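PDB 2B5W: glucose 1-dehydrogenase, which catalyses the zinc-dependent oxidation of D-glucose and several other aldoses by NAD(P)+, with a preference for NADP+, and works as a homodimer. Local coordinates for residues H63-V68 with V83-R88; N96-R101 with D109-E114; N266-L271 with A297-V302. The protein carries 1 engineered substitution. All coordinates share one frame; numbering follows the deposited sequence.

Interaction 1. Residues H63-V68 with V83-R88; sequences HEAVGV and VVPTVR. With ZN (zinc ion), chain B.
Gly67 and Val83 exchange two backbone hydrogen bonds: Gly67 N gives to Val83 O at 2.9 Å, and Val83 N gives back to Gly67 O. They make one antiparallel hydrogen-bonded pair in the hairpin of strands 64-71 and 82-85, part of the GroES-like domain of this zinc-containing alcohol dehydrogenase. The short strand segments run antiparallel at 143°; beyond this pair no further backbone hydrogen bond links them, and side chains carry the contact. Val84 straddles the Ala65 carbonyl with both methyls: CG1, anti to its own backbone N (chi1 172°), reaches Ala65 O at 3.3 Å, with CG2 close behind. Pro85 CD comes to the same oxygen, while Pro85 CG and CD lie against Ala65 CB. Further along, Val87 CG2 comes to His63 O at 3.6 Å, and both its methyls touch His63 CB. The His63 ring is turned to the metal because CG sits between the backbone N and the carbonyl carbon (chi1 58°). Its NE2 binds zinc at 2.1 Å; the engineered Cys38 adds a sulfur ligand. Glu64, extended beyond CG, binds zinc through OE2 and Lys349 through an OE1 salt bridge, which fixes the carboxylate's orientation. Next to the catalytic zinc, then, the segments meet through methyl and proline carbons packed round His63 O and Ala65 O, carbonyls buried with no hydrogen-bonding partner in the model.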
loop_
_atom_site.group_PDB
_atom_site.type_symbol
_atom_site.label_atom_id
_atom_site.label_comp_id
_atom_site.label_asym_id
_atom_site.label_seq_id
_atom_site.Cartn_x
_atom_site.Cartn_y
_atom_site.Cartn_z
ATOM N N HIS A 63 11.201 -15.225 21.400
ATOM C CA HIS A 63 10.756 -13.831 21.377
ATOM C C HIS A 63 9.279 -13.702 21.763
ATOM O O HIS A 63 8.752 -12.599 21.799
ATOM C CB HIS A 63 10.971 -13.224 19.979
ATOM C CG HIS A 63 10.266 -13.983 18.913
ATOM N ND1 HIS A 63 10.788 -15.136 18.358
ATOM C CD2 HIS A 63 9.040 -13.814 18.357
ATOM C CE1 HIS A 63 9.905 -15.653 17.519
ATOM N NE2 HIS A 63 8.825 -14.884 17.513
ATOM N N GLU A 64 8.594 -14.812 22.010
ATOM C CA GLU A 64 7.164 -14.809 22.385
ATOM C C GLU A 64 6.987 -15.253 23.850
ATOM O O GLU A 64 6.710 -16.438 24.130
ATOM C CB GLU A 64 6.419 -15.796 21.509
ATOM C CG GLU A 64 6.619 -15.675 20.027
ATOM C CD GLU A 64 5.906 -16.753 19.260
ATOM O OE1 GLU A 64 5.292 -17.643 19.888
ATOM O OE2 GLU A 64 5.905 -16.664 18.043
ATOM N N ALA A 65 7.045 -14.329 24.792
ATOM C CA ALA A 65 7.172 -14.679 26.172
ATOM C C ALA A 65 6.066 -14.138 27.016
ATOM O O ALA A 65 5.481 -13.113 26.668
ATOM C CB ALA A 65 8.479 -14.173 26.742
ATOM N N VAL A 66 5.795 -14.838 28.114
ATOM C CA VAL A 66 4.973 -14.322 29.200
ATOM C C VAL A 66 5.654 -14.688 30.505
ATOM O O VAL A 66 6.196 -15.781 30.647
ATOM C CB VAL A 66 3.489 -14.837 29.124
ATOM C CG1 VAL A 66 3.382 -16.356 29.121
ATOM C CG2 VAL A 66 2.664 -14.250 30.223
ATOM N N GLY A 67 5.672 -13.756 31.448
ATOM C CA GLY A 67 6.308 -13.979 32.714
ATOM C C GLY A 67 5.626 -13.230 33.828
ATOM O O GLY A 67 4.623 -12.550 33.576
ATOM N N VAL A 68 6.164 -13.402 35.032
ATOM C CA VAL A 68 5.645 -12.745 36.227
ATOM C C VAL A 68 6.781 -11.839 36.768
ATOM O O VAL A 68 7.928 -12.253 36.891
ATOM C CB VAL A 68 5.101 -13.771 37.244
ATOM C CG1 VAL A 68 6.089 -14.823 37.579
ATOM C CG2 VAL A 68 4.642 -13.084 38.523
ATOM N N VAL A 83 3.291 -10.118 32.659
ATOM C CA VAL A 83 3.771 -9.271 31.592
ATOM C C VAL A 83 4.257 -10.033 30.364
ATOM O O VAL A 83 4.735 -11.166 30.481
ATOM C CB VAL A 83 4.929 -8.360 32.101
ATOM C CG1 VAL A 83 4.422 -7.359 33.136
ATOM C CG2 VAL A 83 6.073 -9.177 32.703
ATOM N N VAL A 84 4.105 -9.401 29.210
ATOM C CA VAL A 84 4.661 -9.839 27.953
ATOM C C VAL A 84 5.630 -8.765 27.471
ATOM O O VAL A 84 5.252 -7.599 27.324
ATOM C CB VAL A 84 3.531 -10.037 26.901
ATOM C CG1 VAL A 84 4.106 -10.292 25.558
ATOM C CG2 VAL A 84 2.596 -11.172 27.336
ATOM N N PRO A 85 6.869 -9.132 27.177
ATOM C CA PRO A 85 7.831 -8.153 26.645
ATOM C C PRO A 85 7.680 -7.939 25.145
ATOM O O PRO A 85 7.437 -8.898 24.377
ATOM C CB PRO A 85 9.199 -8.832 26.926
ATOM C CG PRO A 85 8.891 -10.293 26.817
ATOM C CD PRO A 85 7.473 -10.472 27.359
ATOM N N THR A 86 7.934 -6.707 24.694
ATOM C CA THR A 86 8.108 -6.471 23.270
ATOM C C THR A 86 9.488 -7.023 22.881
ATOM O O THR A 86 10.291 -7.423 23.740
ATOM C CB THR A 86 8.020 -4.995 22.895
ATOM O OG1 THR A 86 9.125 -4.316 23.521
ATOM C CG2 THR A 86 6.749 -4.355 23.411
ATOM N N VAL A 87 9.724 -7.061 21.601
ATOM C CA VAL A 87 10.885 -7.728 21.035
ATOM C C VAL A 87 12.054 -6.804 20.724
ATOM O O VAL A 87 13.214 -7.188 20.900
ATOM C CB VAL A 87 10.455 -8.485 19.774
ATOM C CG1 VAL A 87 11.623 -9.238 19.166
ATOM C CG2 VAL A 87 9.341 -9.503 20.123
ATOM N N ARG A 88 11.786 -5.565 20.282
ATOM C CA ARG A 88 12.891 -4.739 19.830
ATOM C C ARG A 88 13.504 -3.915 20.923
ATOM O O ARG A 88 12.828 -3.374 21.790
ATOM C CB ARG A 88 12.458 -3.843 18.672
ATOM C CG ARG A 88 12.333 -4.582 17.384
ATOM C CD ARG A 88 12.001 -3.760 16.163
ATOM N NE ARG A 88 11.988 -4.593 14.958
ATOM C CZ ARG A 88 11.927 -4.113 13.726
ATOM N NH1 ARG A 88 11.858 -2.807 13.526
ATOM N NH2 ARG A 88 11.981 -4.935 12.682
HETATM ZN ZN ZN B . 7.070 -15.790 16.877
#

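Interaction 2. Residues N96-R101 with D109-E114; sequences NEYFER and DGMYFE
The Phe99 ring meets the other segment with its edge: Met111 O lies in the ring plane, 3.3 Å from CE2, and Tyr112 CB also comes up at the rim, 4.0 Å from CZ. Asn96 CG shares that edge from within the helical segment. The Tyr98 ring is treated differently. Glu97 CG lies above one of its faces, offset toward the rim, while the thioether of Met111 approaches obliquely, its SD 4.1 Å from Tyr98 CE1, a Met-aromatic contact. The Met111 side chain has a second conformer, so this sulfur contact holds for one conformer and is less certain than the amide bond.

Asn96 is the N-cap of the short helix 97-100, in the GroES-like domain, and its amide works in two directions. OD1 accepts from Phe99 N at 3.3 Å and weakly from Tyr98 N. ND2 gives to Met111 O at 3.0 Å, with the acceptor almost in the amide plane and an N-H...O angle of 150°. CG lies between the backbone N and the carbonyl carbon (chi1 61°), a setting that folds the amide back over the helix start while leaving ND2 directed outward. Bonds at both ends of the amide fix its rotation. Segment 109-114 runs on into strand 113-115, which carries the substrate-binding Glu114, whose OE2 makes a salt bridge to Arg88. Tyr112, whose side chain stands about perpendicular to that of Phe99, carries its ring away to a cation-pi contact with the same arginine, and on the helical side Tyr98 packs on Asn266 of the second subunit.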
loop_
_atom_site.group_PDB
_atom_site.type_symbol
_atom_site.label_atom_id
_atom_site.label_comp_id
_atom_site.label_asym_id
_atom_site.label_seq_id
_atom_site.Cartn_x
_atom_site.Cartn_y
_atom_site.Cartn_z
ATOM N N ASN A 96 17.685 5.993 19.117
ATOM C CA ASN A 96 17.512 6.680 17.848
ATOM C C ASN A 96 16.061 7.172 17.747
ATOM O O ASN A 96 15.280 6.930 18.647
ATOM C CB ASN A 96 17.945 5.769 16.681
ATOM C CG ASN A 96 17.123 4.474 16.590
ATOM O OD1 ASN A 96 15.912 4.519 16.712
ATOM N ND2 ASN A 96 17.787 3.353 16.299
ATOM N N GLU A 97 15.721 7.861 16.660
ATOM C CA GLU A 97 14.403 8.451 16.489
ATOM C C GLU A 97 13.261 7.428 16.635
ATOM O O GLU A 97 12.169 7.770 17.099
ATOM C CB GLU A 97 14.304 9.129 15.116
ATOM C CG GLU A 97 14.419 8.184 13.921
ATOM C CD GLU A 97 14.125 8.887 12.620
ATOM O OE1 GLU A 97 15.080 9.067 11.861
ATOM O OE2 GLU A 97 12.959 9.272 12.368
ATOM N N TYR A 98 13.514 6.199 16.210
ATOM C CA TYR A 98 12.435 5.194 16.230
ATOM C C TYR A 98 12.110 4.812 17.654
ATOM O O TYR A 98 10.943 4.701 18.026
ATOM C CB TYR A 98 12.789 3.997 15.356
ATOM C CG TYR A 98 12.981 4.431 13.924
ATOM C CD1 TYR A 98 14.236 4.657 13.425
ATOM C CD2 TYR A 98 11.888 4.656 13.112
ATOM C CE1 TYR A 98 14.419 5.070 12.137
ATOM C CE2 TYR A 98 12.048 5.086 11.817
ATOM C CZ TYR A 98 13.326 5.295 11.331
ATOM O OH TYR A 98 13.522 5.709 10.031
ATOM N N PHE A 99 13.133 4.636 18.487
ATOM C CA PHE A 99 12.908 4.361 19.893
ATOM C C PHE A 99 12.395 5.596 20.654
ATOM O O PHE A 99 11.488 5.504 21.485
ATOM C CB PHE A 99 14.178 3.766 20.535
ATOM C CG PHE A 99 14.454 2.342 20.089
ATOM C CD1 PHE A 99 13.959 1.287 20.805
ATOM C CD2 PHE A 99 15.119 2.074 18.921
ATOM C CE1 PHE A 99 14.168 -0.023 20.384
ATOM C CE2 PHE A 99 15.317 0.776 18.474
ATOM C CZ PHE A 99 14.818 -0.291 19.235
ATOM N N GLU A 100 12.960 6.767 20.360
ATOM C CA GLU A 100 12.523 8.001 21.026
ATOM C C GLU A 100 11.066 8.388 20.756
ATOM O O GLU A 100 10.378 8.878 21.655
ATOM C CB GLU A 100 13.459 9.165 20.625
ATOM C CG GLU A 100 14.879 9.013 21.164
ATOM C CD GLU A 100 14.940 8.942 22.685
ATOM O OE1 GLU A 100 14.334 9.803 23.354
ATOM O OE2 GLU A 100 15.589 8.015 23.210
ATOM N N ARG A 101 10.585 8.056 19.553
ATOM C CA ARG A 101 9.206 8.335 19.135
ATOM C C ARG A 101 8.291 7.139 19.394
ATOM O O ARG A 101 7.144 7.138 18.946
ATOM C CB ARG A 101 9.162 8.653 17.638
ATOM C CG ARG A 101 9.856 9.969 17.286
ATOM C CD ARG A 101 9.888 10.248 15.782
ATOM N NE ARG A 101 10.559 11.513 15.446
ATOM C CZ ARG A 101 10.710 11.971 14.196
ATOM N NH1 ARG A 101 10.246 11.280 13.147
ATOM N NH2 ARG A 101 11.321 13.123 13.890
ATOM N N ASP A 109 16.707 -1.998 9.155
ATOM C CA ASP A 109 17.779 -2.939 9.441
ATOM C C ASP A 109 18.975 -2.210 10.042
ATOM O O ASP A 109 19.365 -1.147 9.560
ATOM C CB ASP A 109 18.226 -3.608 8.141
ATOM C CG ASP A 109 19.229 -4.702 8.372
ATOM O OD1 ASP A 109 18.831 -5.807 8.794
ATOM O OD2 ASP A 109 20.442 -4.542 8.152
ATOM N N GLY A 110 19.575 -2.796 11.069
ATOM C CA GLY A 110 20.715 -2.162 11.736
ATOM C C GLY A 110 20.416 -1.159 12.848
ATOM O O GLY A 110 21.302 -0.850 13.636
ATOM N N MET A 111 19.174 -0.686 12.939
ATOM C CA MET A 111 18.782 0.322 13.914
ATOM C C MET A 111 17.948 -0.252 15.071
ATOM O O MET A 111 17.284 0.482 15.802
ATOM C CB MET A 111 18.038 1.454 13.197
ATOM C CG MET A 111 18.856 2.063 12.062
ATOM S SD MET A 111 18.196 3.617 11.490
ATOM C CE MET A 111 19.663 4.386 10.794
ATOM N N TYR A 112 18.003 -1.575 15.221
ATOM C CA TYR A 112 17.376 -2.256 16.335
ATOM C C TYR A 112 18.069 -3.585 16.493
ATOM O O TYR A 112 18.668 -4.127 15.559
ATOM C CB TYR A 112 15.879 -2.552 16.062
ATOM C CG TYR A 112 15.647 -3.411 14.843
ATOM C CD1 TYR A 112 15.646 -4.797 14.922
ATOM C CD2 TYR A 112 15.465 -2.832 13.585
ATOM C CE1 TYR A 112 15.460 -5.569 13.804
ATOM C CE2 TYR A 112 15.286 -3.596 12.476
ATOM C CZ TYR A 112 15.258 -4.960 12.578
ATOM O OH TYR A 112 15.073 -5.744 11.451
ATOM N N PHE A 113 17.894 -4.136 17.678
ATOM C CA PHE A 113 18.036 -5.564 17.925
ATOM C C PHE A 113 16.635 -6.156 18.170
ATOM O O PHE A 113 15.730 -5.457 18.618
ATOM C CB PHE A 113 18.845 -5.796 19.194
ATOM C CG PHE A 113 20.297 -5.379 19.118
ATOM C CD1 PHE A 113 21.002 -5.397 17.923
ATOM C CD2 PHE A 113 20.967 -5.053 20.286
ATOM C CE1 PHE A 113 22.361 -5.051 17.887
ATOM C CE2 PHE A 113 22.348 -4.687 20.239
ATOM C CZ PHE A 113 23.011 -4.717 19.050
ATOM N N GLU A 114 16.493 -7.450 17.888
ATOM C CA GLU A 114 15.289 -8.211 18.214
ATOM C C GLU A 114 15.696 -9.332 19.157
ATOM O O GLU A 114 16.482 -10.186 18.811
ATOM C CB GLU A 114 14.616 -8.784 16.954
ATOM C CG GLU A 114 13.733 -7.749 16.281
ATOM C CD GLU A 114 13.189 -8.170 14.927
ATOM O OE1 GLU A 114 13.642 -9.187 14.368
ATOM O OE2 GLU A 114 12.302 -7.449 14.416
#

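Interaction 3. Residues N266-L271 with A297-V302; sequences NGVGAL and ALVGSV. With NAP (NADP nicotinamide-adenine-dinucleotide phosphate), chain I.
Five backbone hydrogen bonds stitch strand 267-271 to strand 297-300 in parallel, beginning at Ala297 N to Gly267 O and ending at Ser301 N to Leu271 O. Between them Gly269 gives its N-H to Ala297 O and takes that of Val299 on its own carbonyl; Leu271 N to Val299 O, at 2.8 Å, is the shortest. Packing is close at Gly269: with no side chain on the face of Leu298 and Leu271, it lets Leu298 CD2 lie over it, 4.1 Å from Gly269 CA and 3.9 Å from Gly269 O. On the other face Val268, with CG1 between the backbone N and the carbonyl carbon (chi1 56°) and CG2 therefore anti to N, lays CG2 alongside Ala297 CB at 3.8 Å and touches Val299 CG2 at 4.0 Å.

Toward the C-terminal end the backbone spacing is kept, but side-chain packing across the strands thins out, because Gly300 has none to offer Leu271; the last bond is the most bent of the five (146°). Past it the chain turns to the cofactor: Ser301 O accepts from NADP N7N at 2.9 Å, and the Val302 methyl CG2 packs 3.5 Å from NADP O7N, as expected at the C-terminal ends of the strands of a Rossmann fold.

Strand 243-248 pairs with the far edge of strand 267-271. Helix 149-164 covers Val268 and Val299 on one face and reaches Ser301 beyond the strand end, helix 253-262 meets Leu298 on the other, and an antiparallel pairing of residues 297-299 with the second subunit carries the sheet across the dimer interface.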
loop_
_atom_site.group_PDB
_atom_site.type_symbol
_atom_site.label_atom_id
_atom_site.label_comp_id
_atom_site.label_asym_id
_atom_site.label_seq_id
_atom_site.Cartn_x
_atom_site.Cartn_y
_atom_site.Cartn_z
ATOM N N ASN A 266 -10.148 -2.259 -5.101
ATOM C CA ASN A 266 -10.027 -1.431 -3.908
ATOM C C ASN A 266 -9.506 -2.211 -2.699
ATOM O O ASN A 266 -9.433 -1.658 -1.624
ATOM C CB ASN A 266 -11.329 -0.696 -3.566
ATOM C CG ASN A 266 -11.943 -0.034 -4.766
ATOM O OD1 ASN A 266 -11.221 0.438 -5.650
ATOM N ND2 ASN A 266 -13.265 -0.017 -4.829
ATOM N N GLY A 267 -9.120 -3.454 -2.900
ATOM C CA GLY A 267 -8.621 -4.288 -1.800
ATOM C C GLY A 267 -7.166 -3.988 -1.435
ATOM O O GLY A 267 -6.440 -3.254 -2.122
ATOM N N VAL A 268 -6.718 -4.593 -0.353
ATOM C CA VAL A 268 -5.348 -4.513 0.077
ATOM C C VAL A 268 -4.810 -5.885 0.485
ATOM O O VAL A 268 -5.521 -6.681 1.092
ATOM C CB VAL A 268 -5.161 -3.485 1.199
ATOM C CG1 VAL A 268 -6.068 -3.751 2.405
ATOM C CG2 VAL A 268 -3.699 -3.389 1.645
ATOM N N GLY A 269 -3.549 -6.145 0.144
ATOM C CA GLY A 269 -2.816 -7.260 0.673
ATOM C C GLY A 269 -1.776 -6.815 1.666
ATOM O O GLY A 269 -0.998 -5.895 1.410
ATOM N N ALA A 270 -1.812 -7.434 2.830
ATOM C CA ALA A 270 -0.785 -7.298 3.838
ATOM C C ALA A 270 0.247 -8.393 3.623
ATOM O O ALA A 270 -0.114 -9.560 3.505
ATOM C CB ALA A 270 -1.390 -7.423 5.200
ATOM N N LEU A 271 1.519 -8.023 3.626
ATOM C CA LEU A 271 2.612 -8.974 3.392
ATOM C C LEU A 271 3.387 -9.126 4.689
ATOM O O LEU A 271 3.832 -8.122 5.262
ATOM C CB LEU A 271 3.529 -8.505 2.253
ATOM C CG LEU A 271 2.846 -8.214 0.923
ATOM C CD1 LEU A 271 3.898 -7.713 -0.040
ATOM C CD2 LEU A 271 2.116 -9.446 0.364
ATOM N N ALA A 297 -3.787 -1.876 -3.022
ATOM C CA ALA A 297 -2.594 -1.626 -2.224
ATOM C C ALA A 297 -1.923 -2.896 -1.765
ATOM O O ALA A 297 -2.581 -3.929 -1.575
ATOM C CB ALA A 297 -2.938 -0.753 -0.996
ATOM N N LEU A 298 -0.602 -2.829 -1.636
ATOM C CA LEU A 298 0.190 -3.826 -0.938
ATOM C C LEU A 298 0.950 -3.113 0.163
ATOM O O LEU A 298 1.578 -2.101 -0.059
ATOM C CB LEU A 298 1.211 -4.489 -1.860
ATOM C CG LEU A 298 0.639 -5.377 -2.950
ATOM C CD1 LEU A 298 1.778 -5.885 -3.863
ATOM C CD2 LEU A 298 -0.101 -6.564 -2.334
ATOM N N VAL A 299 0.875 -3.672 1.370
ATOM C CA VAL A 299 1.512 -3.116 2.528
ATOM C C VAL A 299 2.308 -4.209 3.250
ATOM O O VAL A 299 1.741 -5.216 3.703
ATOM C CB VAL A 299 0.477 -2.478 3.485
ATOM C CG1 VAL A 299 1.155 -1.838 4.672
ATOM C CG2 VAL A 299 -0.378 -1.429 2.792
ATOM N N GLY A 300 3.608 -3.982 3.421
ATOM C CA GLY A 300 4.425 -4.879 4.199
ATOM C C GLY A 300 4.496 -4.450 5.638
ATOM O O GLY A 300 4.359 -3.272 5.984
ATOM N N SER A 301 4.673 -5.418 6.529
ATOM C CA SER A 301 4.692 -5.139 7.957
ATOM C C SER A 301 5.627 -6.075 8.672
ATOM O O SER A 301 5.662 -7.288 8.347
ATOM C CB SER A 301 3.278 -5.297 8.555
ATOM O OG SER A 301 3.185 -4.883 9.886
ATOM N N VAL A 302 6.318 -5.554 9.679
ATOM C CA VAL A 302 7.181 -6.368 10.534
ATOM C C VAL A 302 7.105 -5.895 11.954
ATOM O O VAL A 302 6.922 -4.686 12.221
ATOM C CB VAL A 302 8.608 -6.448 9.989
ATOM C CG1 VAL A 302 9.287 -5.086 9.929
ATOM C CG2 VAL A 302 9.430 -7.449 10.763
HETATM P PA NAP I . 5.380 -21.371 9.054
HETATM O O1A NAP I . 6.578 -21.838 8.378
HETATM O O2A NAP I . 5.015 -22.204 10.291
HETATM O O5B NAP I . 4.131 -21.396 8.090
HETATM C C5B NAP I . 4.181 -21.116 6.718
HETATM C C4B NAP I . 3.083 -21.999 6.166
HETATM O O4B NAP I . 2.873 -21.630 4.821
HETATM C C3B NAP I . 3.422 -23.502 6.201
HETATM O O3B NAP I . 2.475 -24.263 6.934
HETATM C C2B NAP I . 3.457 -23.899 4.724
HETATM O O2B NAP I . 2.863 -25.153 4.429
HETATM C C1B NAP I . 2.655 -22.801 4.066
HETATM N N9A NAP I . 3.090 -22.574 2.702
HETATM C C8A NAP I . 4.352 -22.217 2.286
HETATM N N7A NAP I . 4.341 -22.113 0.943
HETATM C C5A NAP I . 3.085 -22.448 0.495
HETATM C C6A NAP I . 2.488 -22.531 -0.767
HETATM N N6A NAP I . 3.173 -22.323 -1.912
HETATM N N1A NAP I . 1.165 -22.894 -0.867
HETATM C C2A NAP I . 0.410 -23.150 0.258
HETATM N N3A NAP I . 0.987 -23.077 1.515
HETATM C C4A NAP I . 2.289 -22.718 1.624
HETATM O O3 NAP I . 5.595 -19.910 9.649
HETATM P PN NAP I . 4.670 -18.994 10.612
HETATM O O1N NAP I . 3.215 -19.198 10.358
HETATM O O2N NAP I . 5.175 -18.963 12.022
HETATM O O5D NAP I . 5.173 -17.726 9.780
HETATM C C5D NAP I . 4.622 -17.428 8.512
HETATM C C4D NAP I . 5.494 -16.419 7.768
HETATM O O4D NAP I . 5.456 -15.186 8.492
HETATM C C3D NAP I . 6.967 -16.823 7.669
HETATM O O3D NAP I . 7.492 -16.507 6.395
HETATM C C2D NAP I . 7.621 -15.995 8.770
HETATM O O2D NAP I . 8.997 -15.769 8.612
HETATM C C1D NAP I . 6.787 -14.716 8.705
HETATM N N1N NAP I . 6.706 -13.928 9.941
HETATM C C2N NAP I . 6.868 -12.587 9.775
HETATM C C3N NAP I . 6.718 -11.754 10.847
HETATM C C7N NAP I . 6.733 -10.286 10.535
HETATM O O7N NAP I . 6.781 -9.512 11.691
HETATM N N7N NAP I . 6.705 -9.857 9.243
HETATM C C4N NAP I . 6.445 -12.240 12.131
HETATM C C5N NAP I . 6.271 -13.610 12.283
HETATM C C6N NAP I . 6.377 -14.454 11.168
HETATM P P2B NAP I . 3.742 -26.554 4.418
HETATM O O1X NAP I . 4.211 -26.903 5.734
HETATM O O2X NAP I . 2.738 -27.567 3.829
HETATM O O3X NAP I . 4.930 -26.383 3.465
#

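Overall arrangement
Read from the N terminus, the three contacts follow in series, none nested in or crossing another. Interaction 1 closes a 14-residue connection in the GroES-like domain. Interaction 2 soon closes a shorter one of seven residues, between helix 97-100 and the approach to strand 113-115. Interaction 3 comes much later, in the nucleotide-binding domain, around a 25-residue excursion that holds a strand and a helix. Arg88 joins all three: it makes a salt bridge to Glu114, 2.9 Å from NE to OE2, and touches Val302 through NH2, a point where the GroES-like and nucleotide-binding parts meet. Interactions 2 and 3 do not touch within the chain, but both reach the second subunit.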